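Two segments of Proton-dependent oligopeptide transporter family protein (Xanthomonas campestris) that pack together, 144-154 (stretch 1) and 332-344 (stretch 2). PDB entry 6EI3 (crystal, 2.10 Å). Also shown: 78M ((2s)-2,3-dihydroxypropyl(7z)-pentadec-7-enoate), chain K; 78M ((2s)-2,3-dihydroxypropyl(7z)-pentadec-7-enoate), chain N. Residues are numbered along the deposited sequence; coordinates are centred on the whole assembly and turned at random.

Stretch 1 144-154: FYWIINFGSLF
Stretch 2 332-344: QALNPLLVMLLIP

Residues 144-154 are helical throughout, with phi/psi near -65/-43 and i to i-4 hydrogen bonds such as Leu153 N to Asn149 O (2.9 Å). In the second stretch a 3-10 segment at 332-333 leads into a helix that continues past Pro344, kinked where the proline nitrogen has no bond to the preceding turn. The axes approach to 8.2 Å, and their N-to-C directions differ by 148° (signed crossing angle -148°), so the helices run roughly antiparallel. Two CA pairs fix the register: Asn149 CA to Pro336 CA at 4.9 Å and Leu153 CA to Ala333 CA at 4.5 Å. The interface buries 546 Å², and no direct hydrogen bond crosses it; the chemistry is apolar packing supplemented by water.

Met340 has the largest covered area, 116 Å². Its CA-to-CB bond points sideways, but an m, t, m rotamer (-71°, -178°, -63°) brings its end into a hole formed by Tyr145, Trp146, Asn149 and Phe150. Met340 SD lies 3.9 Å from the Phe150 ring centroid, 23° off the normal, and Met340 CE lies 4.1 Å from that centroid, 12° off it. Sulfur and methyl therefore both sit over the ring face, the methyl making a CH-pi contact. Against Trp146 the sulfur is at the ring edge, with Met340 SD 3.7 Å from Trp146 CZ3. Both aromatic residues are m at chi1 and have CB pointing away, yet their rings reach back. Asn149 CB closes the pocket at 3.6 Å from Met340 SD.

Leu153 covers 86 Å² with a t, t side chain (-156°, 160°). Leu153 CB meets Pro336 CG at 3.7 Å, while Leu153 CD1 lies 3.8 Å from both Leu337 CB and Met340 CE. Leu153 CD2 also touches lipid, 3.8 Å from C15 of 78M chain K.

Tyr145 (chi1 166°, chi2 82°) covers 67 Å², placing Tyr145 CE1 4.0 Å from Val339 CG1 and 4.3 Å from Ile343 CG1. Its hydroxyl reaches the opposing backbone through water 1, which lies 2.7 Å from Tyr145 OH and donates to Met340 O, also at 2.7 Å.

Pro336 has a C-gamma endo ring and a CB pointing toward the first helix; Asn149 O is 3.3 Å from Pro336 CB, at one of the register positions. Asn149 is m (-72°), and Asn149 ND2 donates to Tyr145 O within its own helix (2.8 Å, 144°). Near the Ala333 end, water 2 supplies a second bridge, 2.7 Å from Ser152 OG and donating to Gln332 O at 2.7 Å.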

ATOM      1  N   PHE A 144      -6.314  13.049  11.439  1.00 31.46           N
ATOM      2  CA  PHE A 144      -5.313  12.244  10.711  1.00 30.77           C
ATOM      3  C   PHE A 144      -5.561  12.332   9.195  1.00 34.32           C
ATOM      4  O   PHE A 144      -4.614  12.531   8.434  1.00 30.89           O
ATOM      5  CB  PHE A 144      -5.307  10.774  11.192  1.00 32.62           C
ATOM      6  CG  PHE A 144      -4.527  10.441  12.456  1.00 35.02           C
ATOM      7  CD1 PHE A 144      -4.211  11.428  13.387  1.00 38.94           C
ATOM      8  CD2 PHE A 144      -4.100   9.142  12.708  1.00 38.84           C
ATOM      9  CE1 PHE A 144      -3.477  11.124  14.540  1.00 39.93           C
ATOM     10  CE2 PHE A 144      -3.377   8.837  13.865  1.00 42.41           C
ATOM     11  CZ  PHE A 144      -3.079   9.831  14.779  1.00 40.43           C
ATOM     12  N   TYR A 145      -6.841  12.291   8.765  1.00 31.88           N
ATOM     13  CA  TYR A 145      -7.198  12.434   7.348  1.00 31.47           C
ATOM     14  C   TYR A 145      -6.672  13.749   6.773  1.00 34.71           C
ATOM     15  O   TYR A 145      -6.020  13.738   5.718  1.00 33.71           O
ATOM     16  CB  TYR A 145      -8.721  12.324   7.159  1.00 32.33           C
ATOM     17  CG  TYR A 145      -9.223  12.776   5.808  1.00 31.77           C
ATOM     18  CD1 TYR A 145      -9.166  11.930   4.703  1.00 32.54           C
ATOM     19  CD2 TYR A 145      -9.831  14.018   5.649  1.00 32.23           C
ATOM     20  CE1 TYR A 145      -9.638  12.338   3.457  1.00 33.16           C
ATOM     21  CE2 TYR A 145     -10.302  14.437   4.409  1.00 33.06           C
ATOM     22  CZ  TYR A 145     -10.209  13.589   3.316  1.00 40.10           C
ATOM     23  OH  TYR A 145     -10.690  13.984   2.093  1.00 41.20           O
ATOM     24  N   TRP A 146      -6.932  14.874   7.471  1.00 30.63           N
ATOM     25  CA  TRP A 146      -6.481  16.192   7.018  1.00 30.91           C
ATOM     26  C   TRP A 146      -4.956  16.324   7.083  1.00 33.09           C
ATOM     27  O   TRP A 146      -4.357  16.910   6.181  1.00 30.34           O
ATOM     28  CB  TRP A 146      -7.185  17.331   7.774  1.00 30.31           C
ATOM     29  CG  TRP A 146      -8.673  17.365   7.543  1.00 31.94           C
ATOM     30  CD1 TRP A 146      -9.652  17.017   8.434  1.00 35.53           C
ATOM     31  CD2 TRP A 146      -9.349  17.757   6.336  1.00 31.47           C
ATOM     32  NE1 TRP A 146     -10.893  17.133   7.844  1.00 34.90           N
ATOM     33  CE2 TRP A 146     -10.737  17.594   6.560  1.00 35.54           C
ATOM     34  CE3 TRP A 146      -8.913  18.226   5.080  1.00 32.44           C
ATOM     35  CZ2 TRP A 146     -11.694  17.910   5.590  1.00 34.75           C
ATOM     36  CZ3 TRP A 146      -9.862  18.524   4.114  1.00 34.15           C
ATOM     37  CH2 TRP A 146     -11.235  18.373   4.375  1.00 35.33           C
ATOM     38  N   ILE A 147      -4.341  15.743   8.126  1.00 31.56           N
ATOM     39  CA  ILE A 147      -2.890  15.755   8.346  1.00 32.13           C
ATOM     40  C   ILE A 147      -2.150  14.975   7.243  1.00 35.64           C
ATOM     41  O   ILE A 147      -1.140  15.443   6.727  1.00 35.60           O
ATOM     42  CB  ILE A 147      -2.545  15.252   9.771  1.00 35.22           C
ATOM     43  CG1 ILE A 147      -2.889  16.322  10.836  1.00 36.07           C
ATOM     44  CG2 ILE A 147      -1.084  14.831   9.860  1.00 36.48           C
ATOM     45  CD1 ILE A 147      -3.184  15.751  12.268  1.00 33.03           C
ATOM     46  N   ILE A 148      -2.647  13.792   6.901  1.00 33.03           N
ATOM     47  CA  ILE A 148      -2.055  12.970   5.852  1.00 32.83           C
ATOM     48  C   ILE A 148      -2.120  13.704   4.510  1.00 34.93           C
ATOM     49  O   ILE A 148      -1.094  13.832   3.845  1.00 34.42           O
ATOM     50  CB  ILE A 148      -2.696  11.560   5.797  1.00 37.00           C
ATOM     51  CG1 ILE A 148      -2.385  10.768   7.096  1.00 38.69           C
ATOM     52  CG2 ILE A 148      -2.204  10.779   4.549  1.00 39.42           C
ATOM     53  CD1 ILE A 148      -3.274   9.539   7.355  1.00 45.75           C
ATOM     54  N   ASN A 149      -3.294  14.240   4.147  1.00 30.65           N
ATOM     55  CA  ASN A 149      -3.471  14.893   2.856  1.00 30.70           C
ATOM     56  C   ASN A 149      -2.752  16.220   2.734  1.00 35.78           C
ATOM     57  O   ASN A 149      -2.090  16.424   1.718  1.00 34.92           O
ATOM     58  CB  ASN A 149      -4.937  15.004   2.483  1.00 29.83           C
ATOM     59  CG  ASN A 149      -5.489  13.640   2.115  1.00 45.22           C
ATOM     60  OD1 ASN A 149      -5.170  13.066   1.072  1.00 39.52           O
ATOM     61  ND2 ASN A 149      -6.229  13.037   3.012  1.00 34.12           N
ATOM     62  N   PHE A 150      -2.833  17.099   3.746  1.00 33.83           N
ATOM     63  CA  PHE A 150      -2.100  18.361   3.686  1.00 35.47           C
ATOM     64  C   PHE A 150      -0.583  18.143   3.763  1.00 38.80           C
ATOM     65  O   PHE A 150       0.143  18.791   3.022  1.00 39.70           O
ATOM     66  CB  PHE A 150      -2.599  19.390   4.709  1.00 38.69           C
ATOM     67  CG  PHE A 150      -3.827  20.122   4.221  1.00 42.08           C
ATOM     68  CD1 PHE A 150      -3.743  21.041   3.181  1.00 47.01           C
ATOM     69  CD2 PHE A 150      -5.070  19.874   4.782  1.00 45.67           C
ATOM     70  CE1 PHE A 150      -4.878  21.706   2.720  1.00 49.22           C
ATOM     71  CE2 PHE A 150      -6.203  20.556   4.333  1.00 49.72           C
ATOM     72  CZ  PHE A 150      -6.102  21.453   3.296  1.00 48.69           C
ATOM     73  N   GLY A 151      -0.144  17.176   4.565  1.00 33.73           N
ATOM     74  CA  GLY A 151       1.268  16.813   4.683  1.00 33.42           C
ATOM     75  C   GLY A 151       1.837  16.255   3.384  1.00 37.03           C
ATOM     76  O   GLY A 151       2.935  16.632   2.978  1.00 36.69           O
ATOM     77  N   SER A 152       1.074  15.373   2.706  1.00 30.96           N
ATOM     78  CA  SER A 152       1.440  14.783   1.420  1.00 29.90           C
ATOM     79  C   SER A 152       1.446  15.877   0.326  1.00 32.87           C
ATOM     80  O   SER A 152       2.349  15.909  -0.510  1.00 32.35           O
ATOM     81  CB  SER A 152       0.455  13.670   1.050  1.00 30.35           C
ATOM     82  OG  SER A 152       0.642  13.250  -0.292  1.00 44.71           O
ATOM     83  N   LEU A 153       0.431  16.749   0.321  1.00 30.48           N
ATOM     84  CA  LEU A 153       0.334  17.837  -0.655  1.00 31.73           C
ATOM     85  C   LEU A 153       1.533  18.787  -0.546  1.00 36.31           C
ATOM     86  O   LEU A 153       2.172  19.084  -1.559  1.00 34.42           O
ATOM     87  CB  LEU A 153      -0.993  18.610  -0.479  1.00 32.68           C
ATOM     88  CG  LEU A 153      -1.537  19.378  -1.711  1.00 38.89           C
ATOM     89  CD1 LEU A 153      -3.020  19.665  -1.548  1.00 40.63           C
ATOM     90  CD2 LEU A 153      -0.865  20.705  -1.871  1.00 40.07           C
ATOM     91  N   PHE A 154       1.820  19.271   0.679  1.00 34.65           N
ATOM     92  CA  PHE A 154       2.923  20.208   0.913  1.00 36.30           C
ATOM     93  C   PHE A 154       4.281  19.564   0.651  1.00 36.89           C
ATOM     94  O   PHE A 154       5.136  20.202   0.039  1.00 36.09           O
ATOM     95  CB  PHE A 154       2.864  20.826   2.329  1.00 40.11           C
ATOM     96  CG  PHE A 154       1.597  21.561   2.701  1.00 44.39           C
ATOM     97  CD1 PHE A 154       0.879  22.275   1.748  1.00 49.06           C
ATOM     98  CD2 PHE A 154       1.153  21.589   4.022  1.00 49.32           C
ATOM     99  CE1 PHE A 154      -0.303  22.941   2.093  1.00 51.14           C
ATOM    100  CE2 PHE A 154      -0.012  22.280   4.372  1.00 53.09           C
ATOM    101  CZ  PHE A 154      -0.734  22.946   3.403  1.00 51.21           C
ATOM    102  N   GLN A 332       2.651  15.056  -8.095  1.00 22.94           N
ATOM    103  CA  GLN A 332       2.148  14.154  -7.062  1.00 23.37           C
ATOM    104  C   GLN A 332       1.263  14.872  -6.044  1.00 26.84           C
ATOM    105  O   GLN A 332       0.428  14.225  -5.432  1.00 25.59           O
ATOM    106  CB  GLN A 332       3.279  13.363  -6.398  1.00 24.48           C
ATOM    107  CG  GLN A 332       3.887  12.318  -7.349  1.00 25.21           C
ATOM    108  CD  GLN A 332       5.207  11.833  -6.826  1.00 30.81           C
ATOM    109  OE1 GLN A 332       5.294  10.803  -6.176  1.00 25.86           O
ATOM    110  NE2 GLN A 332       6.259  12.591  -7.032  1.00 21.06           N
ATOM    111  N   ALA A 333       1.364  16.225  -5.938  1.00 24.42           N
ATOM    112  CA  ALA A 333       0.503  17.012  -5.040  1.00 23.41           C
ATOM    113  C   ALA A 333      -0.958  16.944  -5.481  1.00 28.32           C
ATOM    114  O   ALA A 333      -1.850  17.227  -4.680  1.00 28.49           O
ATOM    115  CB  ALA A 333       0.963  18.454  -5.007  1.00 24.16           C
ATOM    116  N   LEU A 334      -1.204  16.579  -6.755  1.00 25.11           N
ATOM    117  CA  LEU A 334      -2.575  16.497  -7.261  1.00 25.94           C
ATOM    118  C   LEU A 334      -3.368  15.394  -6.610  1.00 29.63           C
ATOM    119  O   LEU A 334      -4.573  15.534  -6.474  1.00 30.77           O
ATOM    120  CB  LEU A 334      -2.627  16.323  -8.783  1.00 25.79           C
ATOM    121  CG  LEU A 334      -2.232  17.513  -9.644  1.00 30.56           C
ATOM    122  CD1 LEU A 334      -2.189  17.088 -11.096  1.00 31.54           C
ATOM    123  CD2 LEU A 334      -3.214  18.679  -9.488  1.00 32.51           C
ATOM    124  N   ASN A 335      -2.710  14.304  -6.203  1.00 24.74           N
ATOM    125  CA  ASN A 335      -3.420  13.203  -5.584  1.00 23.95           C
ATOM    126  C   ASN A 335      -4.107  13.609  -4.256  1.00 29.03           C
ATOM    127  O   ASN A 335      -5.343  13.528  -4.216  1.00 28.76           O
ATOM    128  CB  ASN A 335      -2.537  11.987  -5.448  1.00 21.03           C
ATOM    129  CG  ASN A 335      -3.219  10.873  -4.724  1.00 34.39           C
ATOM    130  OD1 ASN A 335      -2.800  10.486  -3.643  1.00 29.62           O
ATOM    131  ND2 ASN A 335      -4.303  10.358  -5.294  1.00 28.55           N
ATOM    132  N   PRO A 336      -3.393  14.118  -3.209  1.00 26.75           N
ATOM    133  CA  PRO A 336      -4.097  14.529  -1.973  1.00 26.15           C
ATOM    134  C   PRO A 336      -5.071  15.692  -2.182  1.00 32.49           C
ATOM    135  O   PRO A 336      -6.103  15.729  -1.507  1.00 33.01           O
ATOM    136  CB  PRO A 336      -2.955  14.895  -1.019  1.00 27.11           C
ATOM    137  CG  PRO A 336      -1.809  15.272  -1.921  1.00 30.86           C
ATOM    138  CD  PRO A 336      -1.928  14.282  -3.050  1.00 27.06           C
ATOM    139  N   LEU A 337      -4.793  16.609  -3.143  1.00 29.87           N
ATOM    140  CA  LEU A 337      -5.739  17.693  -3.444  1.00 30.06           C
ATOM    141  C   LEU A 337      -7.052  17.083  -3.956  1.00 32.11           C
ATOM    142  O   LEU A 337      -8.128  17.473  -3.512  1.00 31.04           O
ATOM    143  CB  LEU A 337      -5.181  18.680  -4.496  1.00 31.08           C
ATOM    144  CG  LEU A 337      -6.194  19.720  -5.027  1.00 39.06           C
ATOM    145  CD1 LEU A 337      -6.579  20.725  -3.960  1.00 40.82           C
ATOM    146  CD2 LEU A 337      -5.689  20.429  -6.284  1.00 43.76           C
ATOM    147  N   LEU A 338      -6.946  16.120  -4.890  1.00 28.78           N
ATOM    148  CA  LEU A 338      -8.112  15.478  -5.483  1.00 27.97           C
ATOM    149  C   LEU A 338      -8.841  14.555  -4.498  1.00 31.32           C
ATOM    150  O   LEU A 338     -10.058  14.444  -4.569  1.00 31.99           O
ATOM    151  CB  LEU A 338      -7.755  14.770  -6.800  1.00 26.53           C
ATOM    152  CG  LEU A 338      -7.515  15.677  -7.996  1.00 30.08           C
ATOM    153  CD1 LEU A 338      -6.643  14.980  -9.026  1.00 29.53           C
ATOM    154  CD2 LEU A 338      -8.830  16.151  -8.614  1.00 31.94           C
ATOM    155  N   VAL A 339      -8.125  13.936  -3.557  1.00 27.75           N
ATOM    156  CA  VAL A 339      -8.766  13.114  -2.526  1.00 26.94           C
ATOM    157  C   VAL A 339      -9.668  14.074  -1.687  1.00 32.38           C
ATOM    158  O   VAL A 339     -10.835  13.767  -1.425  1.00 32.85           O
ATOM    159  CB  VAL A 339      -7.738  12.381  -1.609  1.00 29.43           C
ATOM    160  CG1 VAL A 339      -8.415  11.820  -0.347  1.00 28.60           C
ATOM    161  CG2 VAL A 339      -6.999  11.271  -2.353  1.00 28.16           C
ATOM    162  N   MET A 340      -9.118  15.235  -1.288  1.00 28.87           N
ATOM    163  CA  MET A 340      -9.843  16.208  -0.454  1.00 29.52           C
ATOM    164  C   MET A 340     -11.031  16.812  -1.163  1.00 35.21           C
ATOM    165  O   MET A 340     -12.005  17.131  -0.497  1.00 36.35           O
ATOM    166  CB  MET A 340      -8.915  17.290   0.122  1.00 31.25           C
ATOM    167  CG  MET A 340      -7.996  16.741   1.202  1.00 34.18           C
ATOM    168  SD  MET A 340      -6.905  17.964   1.967  1.00 38.47           S
ATOM    169  CE  MET A 340      -5.894  18.477   0.548  1.00 34.54           C
ATOM    170  N   LEU A 341     -10.980  16.938  -2.500  1.00 31.91           N
ATOM    171  CA  LEU A 341     -12.118  17.443  -3.262  1.00 33.54           C
ATOM    172  C   LEU A 341     -13.154  16.324  -3.519  1.00 37.09           C
ATOM    173  O   LEU A 341     -14.355  16.561  -3.384  1.00 36.79           O
ATOM    174  CB  LEU A 341     -11.663  18.024  -4.624  1.00 34.16           C
ATOM    175  CG  LEU A 341     -10.885  19.353  -4.615  1.00 39.81           C
ATOM    176  CD1 LEU A 341     -10.381  19.695  -6.007  1.00 40.04           C
ATOM    177  CD2 LEU A 341     -11.744  20.496  -4.086  1.00 42.56           C
ATOM    178  N   LEU A 342     -12.676  15.120  -3.920  1.00 32.17           N
ATOM    179  CA  LEU A 342     -13.513  13.990  -4.352  1.00 31.76           C
ATOM    180  C   LEU A 342     -14.162  13.194  -3.231  1.00 35.15           C
ATOM    181  O   LEU A 342     -15.244  12.666  -3.473  1.00 34.95           O
ATOM    182  CB  LEU A 342     -12.777  13.045  -5.324  1.00 30.65           C
ATOM    183  CG  LEU A 342     -12.374  13.676  -6.681  1.00 33.87           C
ATOM    184  CD1 LEU A 342     -11.441  12.740  -7.466  1.00 32.05           C
ATOM    185  CD2 LEU A 342     -13.604  14.105  -7.506  1.00 35.88           C
ATOM    186  N   ILE A 343     -13.542  13.087  -2.041  1.00 32.71           N
ATOM    187  CA  ILE A 343     -14.192  12.426  -0.897  1.00 35.03           C
ATOM    188  C   ILE A 343     -15.559  13.163  -0.623  1.00 42.40           C
ATOM    189  O   ILE A 343     -16.593  12.512  -0.770  1.00 42.35           O
ATOM    190  CB  ILE A 343     -13.259  12.287   0.363  1.00 37.64           C
ATOM    191  CG1 ILE A 343     -12.206  11.136   0.195  1.00 35.82           C
ATOM    192  CG2 ILE A 343     -14.045  12.170   1.691  1.00 38.74           C
ATOM    193  CD1 ILE A 343     -12.688   9.701   0.284  1.00 41.68           C
ATOM    194  N   PRO A 344     -15.625  14.502  -0.379  1.00 41.20           N
ATOM    195  CA  PRO A 344     -16.943  15.130  -0.186  1.00 42.55           C
ATOM    196  C   PRO A 344     -17.763  15.248  -1.468  1.00 46.13           C
ATOM    197  O   PRO A 344     -18.980  15.265  -1.372  1.00 46.46           O
ATOM    198  CB  PRO A 344     -16.612  16.487   0.426  1.00 44.75           C
ATOM    199  CG  PRO A 344     -15.270  16.805  -0.094  1.00 48.16           C
ATOM    200  CD  PRO A 344     -14.545  15.485  -0.161  1.00 43.11           C
TER
HETATM  201  O21 78M K 610      -0.828  24.889 -20.357  1.00 85.69           O
HETATM  202  C20 78M K 610      -0.825  26.155 -19.716  1.00 85.57           C
HETATM  203  C18 78M K 610      -0.573  26.007 -18.234  1.00 83.92           C
HETATM  204  O19 78M K 610      -1.588  25.190 -17.639  1.00 83.11           O
HETATM  205  C17 78M K 610      -0.481  27.337 -17.520  1.00 83.47           C
HETATM  206  O2  78M K 610       0.077  26.985 -16.231  1.00 81.02           O
HETATM  207  C1  78M K 610       1.247  27.526 -15.861  1.00 78.00           C
HETATM  208  O1  78M K 610       1.774  28.452 -16.419  1.00 79.81           O
HETATM  209  C2  78M K 610       1.830  26.796 -14.689  1.00 71.93           C
HETATM  210  C3  78M K 610       2.499  25.502 -15.117  1.00 66.89           C
HETATM  211  C4  78M K 610       2.844  24.596 -13.951  1.00 63.84           C
HETATM  212  C5  78M K 610       2.857  23.115 -14.314  1.00 62.46           C
HETATM  213  C6  78M K 610       1.470  22.491 -14.523  1.00 63.73           C
HETATM  214  C7  78M K 610       0.717  22.408 -13.238  1.00 65.71           C
HETATM  215  C8  78M K 610      -0.327  21.656 -12.969  1.00 66.79           C
HETATM  216  C9  78M K 610      -1.032  21.605 -11.651  1.00 68.81           C
HETATM  217  C10 78M K 610      -0.345  20.642 -10.672  1.00 71.15           C
HETATM  218  C11 78M K 610       0.677  21.265  -9.720  1.00 72.51           C
HETATM  219  C12 78M K 610       0.096  21.918  -8.473  1.00 74.54           C
HETATM  220  C13 78M K 610      -0.597  20.956  -7.517  1.00 75.71           C
HETATM  221  C15 78M K 610      -2.060  20.664  -5.495  1.00 78.07           C
HETATM  222  C14 78M K 610      -1.387  21.643  -6.420  1.00 77.54           C
HETATM  223  O21 78M N 613     -15.460  22.455  -2.314  1.00114.30           O
HETATM  224  C20 78M N 613     -16.770  22.820  -1.899  1.00116.04           C
HETATM  225  C18 78M N 613     -16.720  23.909  -0.854  1.00117.12           C
HETATM  226  O19 78M N 613     -16.056  23.439   0.323  1.00116.91           O
HETATM  227  C17 78M N 613     -18.082  24.471  -0.508  1.00118.17           C
HETATM  228  O2  78M N 613     -18.791  23.424   0.198  1.00117.45           O
HETATM  229  C1  78M N 613     -19.237  23.673   1.437  1.00116.67           C
HETATM  230  O1  78M N 613     -19.091  24.721   2.011  1.00117.51           O
HETATM  231  C2  78M N 613     -19.950  22.480   2.009  1.00114.10           C
HETATM  232  C3  78M N 613     -19.030  21.490   2.714  1.00109.98           C
HETATM  233  C4  78M N 613     -18.296  20.556   1.755  1.00105.92           C
HETATM  234  C5  78M N 613     -17.308  19.594   2.409  1.00102.28           C
HETATM  235  C6  78M N 613     -15.966  20.208   2.838  1.00 99.14           C
HETATM  236  C7  78M N 613     -15.068  20.601   1.700  1.00 95.22           C
HETATM  237  C8  78M N 613     -13.980  19.965   1.309  1.00 91.00           C
HETATM  238  C9  78M N 613     -13.073  20.358   0.188  1.00 87.42           C
HETATM  239  C10 78M N 613     -11.628  20.482   0.659  1.00 84.97           C
HETATM  240  C11 78M N 613     -10.680  21.065  -0.373  1.00 84.10           C
HETATM  241  C12 78M N 613      -9.241  21.204   0.114  1.00 83.06           C
HETATM  242  C13 78M N 613      -8.321  21.989  -0.813  1.00 83.73           C
HETATM  243  C15 78M N 613      -7.666  24.254  -1.754  1.00 87.43           C
HETATM  244  C14 78M N 613      -8.463  23.504  -0.712  1.00 86.50           C
HETATM  245  O   HOH W   1     -12.144  16.201   2.066  1.00 33.80           O
HETATM  246  O   HOH W   2       1.235  13.882  -2.882  1.00 59.74           O